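Local coordinates for protein ribonucleoside-diphosphate reductase, alpha chain (Actinobacillus ureae ATCC 25976, PDB 6DQX) that probably reduces ribonucleoside diphosphates to deoxyribonucleoside diphosphates as the catalytic alpha subunit of a class Id ribonucleotide reductase, at residues A[197-202]-A[207-212]; A[246-251]-A[537-542]; A[278-283]-A[408-413]; A[290-295]-A[413-418]. All coordinates share one frame; numbering follows the deposited sequence.

Interaction 1: residues A[197-202]-A[207-212]. With EDO (1,2-ethanediol), chain I.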
loop_
_atom_site.group_PDB
_atom_site.type_symbol
_atom_site.label_atom_id
_atom_site.label_comp_id
_atom_site.label_asym_id
_atom_site.label_seq_id
_atom_site.Cartn_x
_atom_site.Cartn_y
_atom_site.Cartn_z
ATOM N N ASP A 197 -7.049 -15.283 13.811
ATOM C CA ASP A 197 -8.407 -14.988 13.327
ATOM C C ASP A 197 -8.479 -14.539 11.873
ATOM O O ASP A 197 -9.544 -14.210 11.386
ATOM C CB ASP A 197 -9.095 -13.967 14.263
ATOM C CG ASP A 197 -9.413 -14.559 15.626
ATOM O OD1 ASP A 197 -9.520 -15.790 15.749
ATOM O OD2 ASP A 197 -9.530 -13.792 16.588
ATOM N N ILE A 198 -7.351 -14.556 11.150
ATOM C CA ILE A 198 -7.360 -14.314 9.718
ATOM C C ILE A 198 -8.371 -15.257 9.033
ATOM O O ILE A 198 -8.460 -16.407 9.410
ATOM C CB ILE A 198 -5.929 -14.504 9.128
ATOM C CG1 ILE A 198 -5.088 -13.260 9.442
ATOM C CG2 ILE A 198 -5.979 -14.766 7.634
ATOM C CD1 ILE A 198 -3.628 -13.318 9.019
ATOM N N HIS A 199 -9.126 -14.735 8.070
ATOM C CA HIS A 199 -10.195 -15.465 7.329
ATOM C C HIS A 199 -11.549 -15.677 8.086
ATOM O O HIS A 199 -12.535 -16.074 7.453
ATOM C CB HIS A 199 -9.695 -16.798 6.732
ATOM C CG HIS A 199 -8.667 -16.638 5.651
ATOM N ND1 HIS A 199 -8.278 -17.683 4.841
ATOM C CD2 HIS A 199 -7.969 -15.555 5.222
ATOM C CE1 HIS A 199 -7.361 -17.260 3.985
ATOM N NE2 HIS A 199 -7.150 -15.973 4.200
ATOM N N THR A 200 -11.613 -15.409 9.390
ATOM C CA THR A 200 -12.896 -15.514 10.138
ATOM C C THR A 200 -13.874 -14.428 9.727
ATOM O O THR A 200 -13.477 -13.392 9.177
ATOM C CB THR A 200 -12.712 -15.405 11.668
ATOM O OG1 THR A 200 -12.192 -14.111 12.019
ATOM C CG2 THR A 200 -11.807 -16.490 12.184
ATOM N N GLU A 201 -15.158 -14.654 10.034
ATOM C CA GLU A 201 -16.232 -13.773 9.596
ATOM C C GLU A 201 -15.968 -12.309 9.966
ATOM O O GLU A 201 -15.703 -12.008 11.104
ATOM C CB GLU A 201 -17.558 -14.226 10.226
ATOM C CG GLU A 201 -18.786 -13.624 9.579
ATOM C CD GLU A 201 -20.048 -13.808 10.418
ATOM O OE1 GLU A 201 -20.057 -14.620 11.380
ATOM O OE2 GLU A 201 -21.034 -13.112 10.106
ATOM N N GLY A 202 -16.018 -11.406 8.990
ATOM C CA GLY A 202 -15.776 -9.978 9.240
ATOM C C GLY A 202 -14.324 -9.525 9.477
ATOM O O GLY A 202 -14.058 -8.311 9.481
ATOM N N LEU A 207 -8.049 -12.264 2.005
ATOM C CA LEU A 207 -7.465 -12.634 0.701
ATOM C C LEU A 207 -6.099 -13.288 0.850
ATOM O O LEU A 207 -5.818 -14.280 0.188
ATOM C CB LEU A 207 -7.358 -11.421 -0.235
ATOM C CG LEU A 207 -8.652 -10.613 -0.467
ATOM C CD1 LEU A 207 -8.499 -9.666 -1.655
ATOM C CD2 LEU A 207 -9.869 -11.502 -0.670
ATOM N N MET A 208 -5.245 -12.713 1.690
ATOM C CA MET A 208 -3.896 -13.225 1.855
ATOM C C MET A 208 -3.919 -14.486 2.698
ATOM O O MET A 208 -4.827 -14.702 3.536
ATOM C CB MET A 208 -2.951 -12.184 2.447
ATOM C CG MET A 208 -3.235 -11.747 3.859
ATOM S SD MET A 208 -1.937 -10.680 4.492
ATOM C CE MET A 208 -0.910 -11.835 5.371
ATOM N N TYR A 209 -2.940 -15.344 2.439
ATOM C CA TYR A 209 -2.716 -16.523 3.277
ATOM C C TYR A 209 -1.691 -16.215 4.354
ATOM O O TYR A 209 -1.047 -15.154 4.345
ATOM C CB TYR A 209 -2.222 -17.686 2.415
ATOM C CG TYR A 209 -3.163 -18.030 1.304
ATOM C CD1 TYR A 209 -4.437 -18.539 1.583
ATOM C CD2 TYR A 209 -2.797 -17.842 -0.030
ATOM C CE1 TYR A 209 -5.323 -18.850 0.561
ATOM C CE2 TYR A 209 -3.675 -18.152 -1.070
ATOM C CZ TYR A 209 -4.933 -18.655 -0.766
ATOM O OH TYR A 209 -5.803 -18.950 -1.792
ATOM N N TYR A 210 -1.540 -17.127 5.306
ATOM C CA TYR A 210 -0.492 -17.016 6.292
ATOM C C TYR A 210 0.035 -18.346 6.779
ATOM O O TYR A 210 -0.622 -19.382 6.665
ATOM C CB TYR A 210 -0.866 -16.129 7.504
ATOM C CG TYR A 210 -1.848 -16.735 8.512
ATOM C CD1 TYR A 210 -3.132 -17.095 8.134
ATOM C CD2 TYR A 210 -1.465 -16.958 9.816
ATOM C CE1 TYR A 210 -4.021 -17.664 9.045
ATOM C CE2 TYR A 210 -2.330 -17.515 10.738
ATOM C CZ TYR A 210 -3.605 -17.849 10.345
ATOM O OH TYR A 210 -4.410 -18.409 11.276
ATOM N N GLY A 211 1.251 -18.256 7.307
ATOM C CA GLY A 211 1.948 -19.337 7.942
ATOM C C GLY A 211 2.441 -18.928 9.302
ATOM O O GLY A 211 2.701 -17.742 9.568
ATOM N N VAL A 212 2.595 -19.922 10.165
ATOM C CA VAL A 212 3.072 -19.724 11.516
ATOM C C VAL A 212 4.399 -20.440 11.717
ATOM O O VAL A 212 4.532 -21.651 11.426
ATOM C CB VAL A 212 2.028 -20.187 12.545
ATOM C CG1 VAL A 212 2.612 -20.109 13.951
ATOM C CG2 VAL A 212 0.779 -19.310 12.436
HETATM C C1 EDO I . -9.458 -10.658 16.604
HETATM O O1 EDO I . -8.314 -11.395 17.054
HETATM C C2 EDO I . -9.976 -9.838 17.770
HETATM O O2 EDO I . -9.079 -8.734 17.933
HETATM O O HOH W 1 -7.115 -18.519 10.488
#

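Interaction 2: residues A[246-251]-A[537-542]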
loop_
_atom_site.group_PDB
_atom_site.type_symbol
_atom_site.label_atom_id
_atom_site.label_comp_id
_atom_site.label_asym_id
_atom_site.label_seq_id
_atom_site.Cartn_x
_atom_site.Cartn_y
_atom_site.Cartn_z
ATOM N N PRO A 246 -3.527 -21.990 9.234
ATOM C CA PRO A 246 -2.247 -21.555 8.626
ATOM C C PRO A 246 -1.361 -22.679 8.107
ATOM O O PRO A 246 -1.428 -23.790 8.597
ATOM C CB PRO A 246 -1.522 -20.890 9.801
ATOM C CG PRO A 246 -2.098 -21.527 11.026
ATOM C CD PRO A 246 -3.528 -21.811 10.694
ATOM N N TYR A 247 -0.469 -22.334 7.192
ATOM C CA TYR A 247 0.723 -23.164 6.933
ATOM C C TYR A 247 1.590 -23.264 8.189
ATOM O O TYR A 247 1.582 -22.381 9.057
ATOM C CB TYR A 247 1.568 -22.564 5.776
ATOM C CG TYR A 247 0.767 -22.128 4.565
ATOM C CD1 TYR A 247 -0.362 -22.821 4.177
ATOM C CD2 TYR A 247 1.159 -21.026 3.793
ATOM C CE1 TYR A 247 -1.093 -22.452 3.072
ATOM C CE2 TYR A 247 0.421 -20.643 2.675
ATOM C CZ TYR A 247 -0.707 -21.359 2.334
ATOM O OH TYR A 247 -1.483 -21.020 1.230
ATOM N N LEU A 248 2.328 -24.366 8.316
ATOM C CA LEU A 248 3.284 -24.528 9.386
ATOM C C LEU A 248 4.693 -24.434 8.826
ATOM O O LEU A 248 5.001 -25.066 7.823
ATOM C CB LEU A 248 3.076 -25.868 10.063
ATOM C CG LEU A 248 1.705 -25.973 10.753
ATOM C CD1 LEU A 248 1.467 -27.405 11.192
ATOM C CD2 LEU A 248 1.640 -25.023 11.938
ATOM N N PHE A 249 5.526 -23.632 9.481
ATOM C CA PHE A 249 6.948 -23.501 9.124
ATOM C C PHE A 249 7.724 -23.902 10.360
ATOM O O PHE A 249 7.731 -23.194 11.385
ATOM C CB PHE A 249 7.241 -22.084 8.642
ATOM C CG PHE A 249 8.688 -21.814 8.354
ATOM C CD1 PHE A 249 9.309 -22.365 7.247
ATOM C CD2 PHE A 249 9.429 -20.991 9.177
ATOM C CE1 PHE A 249 10.651 -22.096 6.979
ATOM C CE2 PHE A 249 10.764 -20.721 8.918
ATOM C CZ PHE A 249 11.375 -21.288 7.823
ATOM N N PHE A 250 8.326 -25.092 10.314
ATOM C CA PHE A 250 9.153 -25.570 11.428
ATOM C C PHE A 250 10.546 -24.993 11.317
ATOM O O PHE A 250 11.447 -25.572 10.734
ATOM C CB PHE A 250 9.152 -27.099 11.468
ATOM C CG PHE A 250 7.804 -27.669 11.741
ATOM C CD1 PHE A 250 7.140 -27.331 12.917
ATOM C CD2 PHE A 250 7.176 -28.510 10.833
ATOM C CE1 PHE A 250 5.878 -27.846 13.180
ATOM C CE2 PHE A 250 5.908 -29.022 11.098
ATOM C CZ PHE A 250 5.276 -28.690 12.274
ATOM N N LYS A 251 10.707 -23.821 11.927
ATOM C CA LYS A 251 11.839 -22.958 11.636
ATOM C C LYS A 251 13.166 -23.549 12.062
ATOM O O LYS A 251 14.207 -23.285 11.446
ATOM C CB LYS A 251 11.619 -21.561 12.251
ATOM C CG LYS A 251 11.379 -21.536 13.760
ATOM C CD LYS A 251 11.144 -20.098 14.221
ATOM C CE LYS A 251 10.490 -20.036 15.583
ATOM N NZ LYS A 251 10.442 -18.627 16.094
ATOM N N GLN A 537 -0.936 -35.334 17.227
ATOM C CA GLN A 537 0.210 -36.252 17.125
ATOM C C GLN A 537 0.837 -36.246 15.727
ATOM O O GLN A 537 2.057 -36.296 15.625
ATOM C CB GLN A 537 -0.130 -37.697 17.569
ATOM C CG GLN A 537 1.091 -38.630 17.698
ATOM C CD GLN A 537 2.180 -38.084 18.632
ATOM O OE1 GLN A 537 1.916 -37.787 19.797
ATOM N NE2 GLN A 537 3.407 -37.924 18.110
ATOM N N LEU A 538 0.019 -36.164 14.671
ATOM C CA LEU A 538 0.557 -36.172 13.310
ATOM C C LEU A 538 1.480 -34.977 13.079
ATOM O O LEU A 538 2.583 -35.157 12.596
ATOM C CB LEU A 538 -0.545 -36.193 12.255
ATOM C CG LEU A 538 -0.079 -36.398 10.817
ATOM C CD1 LEU A 538 0.530 -37.778 10.633
ATOM C CD2 LEU A 538 -1.237 -36.209 9.855
ATOM N N TYR A 539 1.024 -33.760 13.417
ATOM C CA TYR A 539 1.874 -32.572 13.274
ATOM C C TYR A 539 3.124 -32.590 14.162
ATOM O O TYR A 539 4.218 -32.187 13.738
ATOM C CB TYR A 539 1.062 -31.270 13.482
ATOM C CG TYR A 539 0.022 -31.017 12.406
ATOM C CD1 TYR A 539 0.371 -30.974 11.074
ATOM C CD2 TYR A 539 -1.319 -30.834 12.725
ATOM C CE1 TYR A 539 -0.571 -30.746 10.093
ATOM C CE2 TYR A 539 -2.276 -30.603 11.745
ATOM C CZ TYR A 539 -1.889 -30.569 10.421
ATOM O OH TYR A 539 -2.782 -30.337 9.427
ATOM N N LEU A 540 2.989 -33.087 15.381
ATOM C CA LEU A 540 4.141 -33.224 16.260
ATOM C C LEU A 540 5.161 -34.224 15.682
ATOM O O LEU A 540 6.380 -33.996 15.739
ATOM C CB LEU A 540 3.708 -33.644 17.654
ATOM C CG LEU A 540 2.872 -32.613 18.431
ATOM C CD1 LEU A 540 2.387 -33.224 19.743
ATOM C CD2 LEU A 540 3.658 -31.345 18.668
ATOM N N THR A 541 4.657 -35.311 15.128
ATOM C CA THR A 541 5.516 -36.285 14.438
ATOM C C THR A 541 6.226 -35.644 13.245
ATOM O O THR A 541 7.430 -35.866 13.061
ATOM C CB THR A 541 4.710 -37.500 14.016
ATOM O OG1 THR A 541 4.259 -38.165 15.205
ATOM C CG2 THR A 541 5.538 -38.462 13.168
ATOM N N ALA A 542 5.502 -34.807 12.495
ATOM C CA ALA A 542 6.092 -34.075 11.369
ATOM C C ALA A 542 7.311 -33.285 11.797
ATOM O O ALA A 542 8.381 -33.398 11.177
ATOM C CB ALA A 542 5.069 -33.165 10.703
#

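Interaction 3: residues A[278-283]-A[408-413]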
loop_
_atom_site.group_PDB
_atom_site.type_symbol
_atom_site.label_atom_id
_atom_site.label_comp_id
_atom_site.label_asym_id
_atom_site.label_seq_id
_atom_site.Cartn_x
_atom_site.Cartn_y
_atom_site.Cartn_z
ATOM N N ILE A 278 9.870 -23.454 -0.395
ATOM C CA ILE A 278 11.129 -22.707 -0.495
ATOM C C ILE A 278 11.749 -22.524 0.883
ATOM O O ILE A 278 11.047 -22.339 1.873
ATOM C CB ILE A 278 10.887 -21.339 -1.190
ATOM C CG1 ILE A 278 10.371 -21.583 -2.626
ATOM C CG2 ILE A 278 12.141 -20.474 -1.192
ATOM C CD1 ILE A 278 11.386 -22.208 -3.568
ATOM N N MET A 279 13.084 -22.583 0.931
ATOM C CA MET A 279 13.852 -22.454 2.190
ATOM C C MET A 279 15.086 -21.623 1.911
ATOM O O MET A 279 16.199 -22.153 1.785
ATOM C CB MET A 279 14.235 -23.843 2.751
ATOM C CG MET A 279 13.040 -24.750 2.997
ATOM S SD MET A 279 12.208 -24.260 4.488
ATOM C CE MET A 279 10.529 -24.811 4.236
ATOM N N LEU A 280 14.882 -20.301 1.809
ATOM C CA LEU A 280 15.960 -19.392 1.423
ATOM C C LEU A 280 15.960 -18.183 2.373
ATOM O O LEU A 280 14.918 -17.860 2.958
ATOM C CB LEU A 280 15.795 -18.905 -0.006
ATOM C CG LEU A 280 15.829 -19.981 -1.087
ATOM C CD1 LEU A 280 15.422 -19.388 -2.428
ATOM C CD2 LEU A 280 17.224 -20.596 -1.162
ATOM N N PRO A 281 17.131 -17.565 2.555
ATOM C CA PRO A 281 17.266 -16.469 3.508
ATOM C C PRO A 281 16.824 -15.148 2.887
ATOM O O PRO A 281 17.139 -14.871 1.719
ATOM C CB PRO A 281 18.769 -16.440 3.794
ATOM C CG PRO A 281 19.409 -16.957 2.556
ATOM C CD PRO A 281 18.451 -18.030 2.084
ATOM N N SER A 282 16.093 -14.358 3.664
ATOM C CA SER A 282 15.740 -12.989 3.278
ATOM C C SER A 282 16.272 -12.064 4.368
ATOM O O SER A 282 16.542 -12.501 5.485
ATOM C CB SER A 282 14.236 -12.851 3.081
ATOM O OG SER A 282 13.534 -13.349 4.194
ATOM N N SER A 283 16.485 -10.790 4.024
ATOM C CA SER A 283 17.102 -9.852 4.974
ATOM C C SER A 283 16.718 -8.433 4.586
ATOM O O SER A 283 16.052 -8.221 3.594
ATOM C CB SER A 283 18.623 -9.961 4.897
ATOM O OG SER A 283 19.036 -9.563 3.618
ATOM N N ASN A 408 25.090 -22.580 -7.663
ATOM C CA ASN A 408 23.750 -22.365 -7.092
ATOM C C ASN A 408 23.710 -22.765 -5.635
ATOM O O ASN A 408 24.153 -23.849 -5.276
ATOM C CB ASN A 408 22.773 -23.223 -7.850
ATOM C CG ASN A 408 22.926 -23.062 -9.342
ATOM O OD1 ASN A 408 23.518 -23.923 -10.013
ATOM N ND2 ASN A 408 22.469 -21.920 -9.870
ATOM N N THR A 409 23.179 -21.891 -4.774
ATOM C CA THR A 409 23.218 -22.159 -3.335
ATOM C C THR A 409 22.358 -23.359 -2.975
ATOM O O THR A 409 22.740 -24.182 -2.113
ATOM C CB THR A 409 22.786 -20.952 -2.479
ATOM O OG1 THR A 409 21.501 -20.508 -2.910
ATOM C CG2 THR A 409 23.806 -19.839 -2.563
ATOM N N THR A 410 21.220 -23.458 -3.666
ATOM C CA THR A 410 20.303 -24.570 -3.564
ATOM C C THR A 410 19.936 -25.049 -4.965
ATOM O O THR A 410 19.952 -24.276 -5.923
ATOM C CB THR A 410 18.993 -24.165 -2.820
ATOM O OG1 THR A 410 18.278 -23.189 -3.599
ATOM C CG2 THR A 410 19.344 -23.635 -1.430
ATOM N N LEU A 411 19.597 -26.327 -5.064
ATOM C CA LEU A 411 19.234 -26.986 -6.298
ATOM C C LEU A 411 17.805 -27.549 -6.345
ATOM O O LEU A 411 17.218 -27.569 -7.438
ATOM C CB LEU A 411 20.208 -28.138 -6.582
ATOM C CG LEU A 411 21.569 -27.770 -7.202
ATOM C CD1 LEU A 411 21.371 -26.977 -8.502
ATOM C CD2 LEU A 411 22.451 -27.019 -6.240
ATOM N N MET A 412 17.256 -27.994 -5.221
ATOM C CA MET A 412 15.993 -28.761 -5.237
ATOM C C MET A 412 14.926 -28.309 -4.273
ATOM O O MET A 412 15.211 -27.981 -3.133
ATOM C CB MET A 412 16.270 -30.266 -4.994
ATOM C CG MET A 412 16.980 -30.933 -6.159
ATOM S SD MET A 412 17.381 -32.662 -5.833
ATOM C CE MET A 412 15.688 -33.256 -5.873
ATOM N N SER A 413 13.685 -28.358 -4.740
ATOM C CA SER A 413 12.534 -28.029 -3.914
ATOM C C SER A 413 11.335 -28.706 -4.523
ATOM O O SER A 413 11.211 -28.758 -5.759
ATOM C CB SER A 413 12.314 -26.498 -3.883
ATOM O OG SER A 413 11.980 -26.003 -5.156
#

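Interaction 4: residues A[290-295]-A[413-418]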
loop_
_atom_site.group_PDB
_atom_site.type_symbol
_atom_site.label_atom_id
_atom_site.label_comp_id
_atom_site.label_asym_id
_atom_site.label_seq_id
_atom_site.Cartn_x
_atom_site.Cartn_y
_atom_site.Cartn_z
ATOM N N CYS A 290 13.439 -17.562 -6.733
ATOM C CA CYS A 290 13.848 -18.892 -7.207
ATOM C C CYS A 290 13.036 -19.229 -8.449
ATOM O O CYS A 290 11.971 -18.668 -8.670
ATOM C CB CYS A 290 13.589 -19.913 -6.096
ATOM S SG CYS A 290 14.436 -21.489 -6.292
ATOM N N CYS A 291 13.533 -20.129 -9.270
ATOM C CA CYS A 291 12.767 -20.592 -10.413
ATOM C C CYS A 291 12.668 -22.087 -10.326
ATOM O O CYS A 291 13.428 -22.732 -9.595
ATOM C CB CYS A 291 13.389 -20.171 -11.716
ATOM S SG CYS A 291 15.067 -20.736 -11.921
ATOM N N LEU A 292 11.723 -22.632 -11.050
ATOM C CA LEU A 292 11.443 -24.050 -10.935
ATOM C C LEU A 292 11.112 -24.663 -12.253
ATOM O O LEU A 292 10.672 -23.998 -13.185
ATOM C CB LEU A 292 10.335 -24.311 -9.921
ATOM C CG LEU A 292 8.870 -24.037 -10.215
ATOM C CD1 LEU A 292 8.211 -25.173 -10.990
ATOM C CD2 LEU A 292 8.076 -23.802 -8.925
ATOM N N SER A 293 11.369 -25.956 -12.308
ATOM C CA SER A 293 10.857 -26.834 -13.325
ATOM C C SER A 293 11.007 -28.225 -12.692
ATOM O O SER A 293 11.591 -28.340 -11.610
ATOM C CB SER A 293 11.613 -26.684 -14.647
ATOM O OG SER A 293 11.257 -25.498 -15.343
ATOM N N SER A 294 10.435 -29.238 -13.316
ATOM C CA SER A 294 10.201 -30.525 -12.628
ATOM C C SER A 294 10.484 -31.741 -13.492
ATOM O O SER A 294 10.159 -31.772 -14.688
ATOM C CB SER A 294 8.760 -30.607 -12.126
ATOM O OG SER A 294 8.326 -29.351 -11.573
ATOM N N MET A 295 11.095 -32.733 -12.865
ATOM C CA MET A 295 11.322 -34.022 -13.511
ATOM C C MET A 295 10.098 -34.921 -13.380
ATOM O O MET A 295 9.539 -35.039 -12.315
ATOM C CB MET A 295 12.525 -34.721 -12.888
ATOM C CG MET A 295 13.873 -34.043 -13.145
ATOM S SD MET A 295 14.377 -33.891 -14.860
ATOM C CE MET A 295 14.364 -35.587 -15.419
ATOM N N SER A 413 13.685 -28.358 -4.740
ATOM C CA SER A 413 12.534 -28.029 -3.914
ATOM C C SER A 413 11.335 -28.706 -4.523
ATOM O O SER A 413 11.211 -28.758 -5.759
ATOM C CB SER A 413 12.314 -26.498 -3.883
ATOM O OG SER A 413 11.980 -26.003 -5.156
ATOM N N ILE A 414 10.398 -29.146 -3.697
ATOM C CA ILE A 414 9.242 -29.881 -4.234
ATOM C C ILE A 414 7.972 -29.044 -4.150
ATOM O O ILE A 414 7.209 -29.114 -3.190
ATOM C CB ILE A 414 9.069 -31.276 -3.555
ATOM C CG1 ILE A 414 10.391 -32.033 -3.506
ATOM C CG2 ILE A 414 7.955 -32.073 -4.227
ATOM C CD1 ILE A 414 11.088 -32.209 -4.835
ATOM N N ALA A 415 7.781 -28.230 -5.177
ATOM C CA ALA A 415 6.587 -27.401 -5.308
ATOM C C ALA A 415 5.316 -28.197 -5.684
ATOM O O ALA A 415 5.391 -29.319 -6.199
ATOM C CB ALA A 415 6.841 -26.330 -6.345
ATOM N N PRO A 416 4.134 -27.585 -5.484
ATOM C CA PRO A 416 2.906 -28.190 -5.987
ATOM C C PRO A 416 2.913 -28.125 -7.513
ATOM O O PRO A 416 3.561 -27.251 -8.088
ATOM C CB PRO A 416 1.803 -27.268 -5.420
ATOM C CG PRO A 416 2.473 -26.446 -4.371
ATOM C CD PRO A 416 3.862 -26.268 -4.869
ATOM N N THR A 417 2.270 -29.058 -8.183
ATOM C CA THR A 417 2.354 -29.094 -9.661
ATOM C C THR A 417 0.988 -29.399 -10.294
ATOM O O THR A 417 0.926 -30.090 -11.303
ATOM C CB THR A 417 3.387 -30.138 -10.180
ATOM O OG1 THR A 417 2.933 -31.445 -9.873
ATOM C CG2 THR A 417 4.766 -29.936 -9.619
ATOM N N LYS A 418 -0.101 -28.862 -9.743
ATOM C CA LYS A 418 -1.437 -29.295 -10.201
ATOM C C LYS A 418 -1.649 -29.018 -11.702
ATOM O O LYS A 418 -1.993 -29.921 -12.457
ATOM C CB LYS A 418 -2.557 -28.671 -9.360
ATOM C CG LYS A 418 -2.541 -29.075 -7.884
ATOM C CD LYS A 418 -2.912 -30.529 -7.633
ATOM C CE LYS A 418 -2.519 -30.993 -6.226
ATOM N NZ LYS A 418 -3.326 -30.419 -5.115
#

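Interaction 1: residues A[197-202]-A[207-212]
His199 makes the direct polar link between the two segments: its NE2 donates to Met208 O over 2.7 Å, with an N-H...O angle of 149°. The carbonyl oxygen lies 21° out of the imidazole plane, near the ring edge rather than over a face. His199 CE1 reaches Tyr209 CD1 at 4.0 Å, so the Tyr209 ring packs against the imidazole edge without stacking on it.

The apolar contact belongs to Ile198 and Tyr210. Ile198 CD1 lies over one face of the Tyr210 ring, displaced toward its rim, in a CH-pi contact 4.1 Å from the ring centroid. Ile198 CB meets Tyr210 CE1 at 3.7 Å, and Ile198 CG2 lies near Tyr210 CD1 and CE1, on the same side of the ring plane as the isoleucine CD1. With Tyr210 CG set between the backbone N and the carbonyl carbon (chi1 74°), the ring runs back alongside the isoleucine, the two side chains extending in opposite directions.

Water forms a third tie. One molecule at the edge of the phenol, in its plane, donates to Ile198 O at 2.7 Å and is hydrogen-bonded to Tyr210 OH at 2.8 Å. Asp197 to Thr200 form a type II turn whose Asp197 O accepts from both Thr200 N and Thr200 OG1. Asp197 OD2 takes a hydrogen bond from a 1,2-ethanediol, probably a crystallisation additive.

The turn follows helix 192-195 in the connection between the parallel neighbouring strands 181-186 and 209-213 of the barrel domain, with Ile198 touching Phe158 of helix 156-170 and Trp195 packing on Met208 and Tyr210.

Interaction 2: residues A[246-251]-A[537-542]
One face of the Tyr539 ring receives the methyl CD1 of Leu248, which stands over it in a CH-pi contact, 4.2 Å from the ring centroid and 27° off the normal. The methyl is displaced toward one side of the ring: Leu248 CD1 to Tyr539 CD1, at 3.7 Å, is the shortest approach between the segments. The leucine and the tyrosine side chains meet nearly at right angles. At the far rim of the phenol, Tyr539 OH is hydrogen-bonded to Gln553 OE1, which helps fix the ring's direction.

Phe250 contributes the other aromatic ring. Its CZ comes 3.9 Å from Tyr539 O, and Phe250 CE2 packs on the Ala542 methyl, 4.2 Å from CB, beside the helix backbone and one turn on from Tyr539. Leu248 and Phe250 both carry their CG beside the backbone N (chi1 -64° in each), and both reach the helix from the same side of strand 247-249. The contact is largely apolar, buried, and without hydrogen bonds across it.

Leu236 and Leu237 of helix 227-243 close in as well, Leu236 on Leu248 and Leu237 on Tyr539. Strand 247-249 runs parallel to strand 209-213 and antiparallel to strand 549-554, just after helix 532-544. By family and topology this is the helix-on-strand packing of the alpha/beta barrel of ribonucleotide reductases, and the contact joins parts of that barrel domain nearly 300 residues apart.

Interaction 3: residues A[278-283]-A[408-413]
Thr410 is the first residue of segment 408-413 to touch the other segment, and it meets Leu280 with both branches. Leu280 CD2 lies 3.7 Å from Thr410 OG1 and 3.7 Å from Thr410 CG2, so a single methyl rests across the fork of the threonine. The side chains pass each other at a slant. OG1 sits between the backbone N and the carbonyl carbon (chi1 65°), and its hydrogen bond goes to Leu346 O; the leucine methyl therefore packs beside a hydroxyl whose polar need is met elsewhere.

Beyond Thr410 the Asp517 carboxylate accepts from two successive amides, OD2 from Leu411 N and OD1 from Met412 N, where the chain bends at Leu411 before the extended Met412 and Ser413.

Ser413 meets Ile278, the terminal methyl CD1 lying 4.2 Å from OG, a loose van der Waals touch without any polar bond. The CA atoms are closest here as well, 6.5 Å apart at Ile278 and Ser413 against 8.4 Å at Leu280 and Thr410.

All four touching residues are buried, and the contact joins two irregular loops of the barrel domain. Gln518 is common to both: it touches Ile278, Leu280 and Thr410, and its OE1 bonds to Met279 N. Segment 278-283 is backed by Phe288 of strand 288-296 and Phe339 of helix 334-343, while segment 408-413 bonds through its backbone to Leu348 of strand 347-351 and packs Leu411 and Met412 on helix 367-395.

Interaction 4: residues A[290-295]-A[413-418]
The extended chain at Leu292 and Ser294 runs past the irregular segment 413-418 with the CA atoms of Leu292 and Ser413 8.1 Å apart and no backbone bond between them; the side chains meet farther along, at Ala415 and Thr417. Leu292 and Ser294, two residues apart, both direct their CB atoms at the loop, where Ala415 and Thr417, also two apart, face back.

The apolar pair is Leu292 with Ala415: the methyl CD2 meets Ala415 CB at 3.8 Å. An uncommon pair of torsions, chi1 75° and chi2 82°, folds the leucine into this place. Next to it Ser294 OG lies 4.1 Å from Thr417 CG2, a hydroxyl against a methyl and no more than van der Waals contact. The threonine turns its other branch elsewhere: OG1 hydrogen-bonds to Ser430 N and Ser421 OG, which leaves CG2 facing the strand. Within segment 290-295, Ser293 OG donates to Leu292 O at 2.7 Å, a short bond with a sharply bent C=O...O angle of 103°.

Strand 288-296 pairs in parallel with strand 347-351, whose Leu351 also touches Thr417. Thr417 stands at the N-cap position of helix 418-423, although its side chain makes no capping bond. The arrangement, a barrel strand flanked by a loop that leads into a helix start, belongs to the interior of the ribonucleotide reductase barrel, where in relatives such a helix start holds the substrate diphosphate; a like role here is probable but unproven.

How the interactions relate
Interactions 1 and 2 adjoin in one sheet: Val212 N and Tyr247 O probably hydrogen-bond at 2.9 Å, as strands 209-213 and 247-249 are neighbours. Interaction 2 passes on to interaction 3 through Phe249 CE1, 3.6 Å from Met279 SD. Interactions 3 and 4 share Ser413, their centres about 13 Å apart, and both lie within the long loop closed by interaction 2, while interaction 1 stays 25 to 26 Å from them between centres. Interaction 4 ends at the start of helix 418-423, where relatives bind the substrate diphosphate, and interaction 3 joins it through Ser413. The Phe250 side chain of interaction 2 is about 14 Å from a bound magnesium ion.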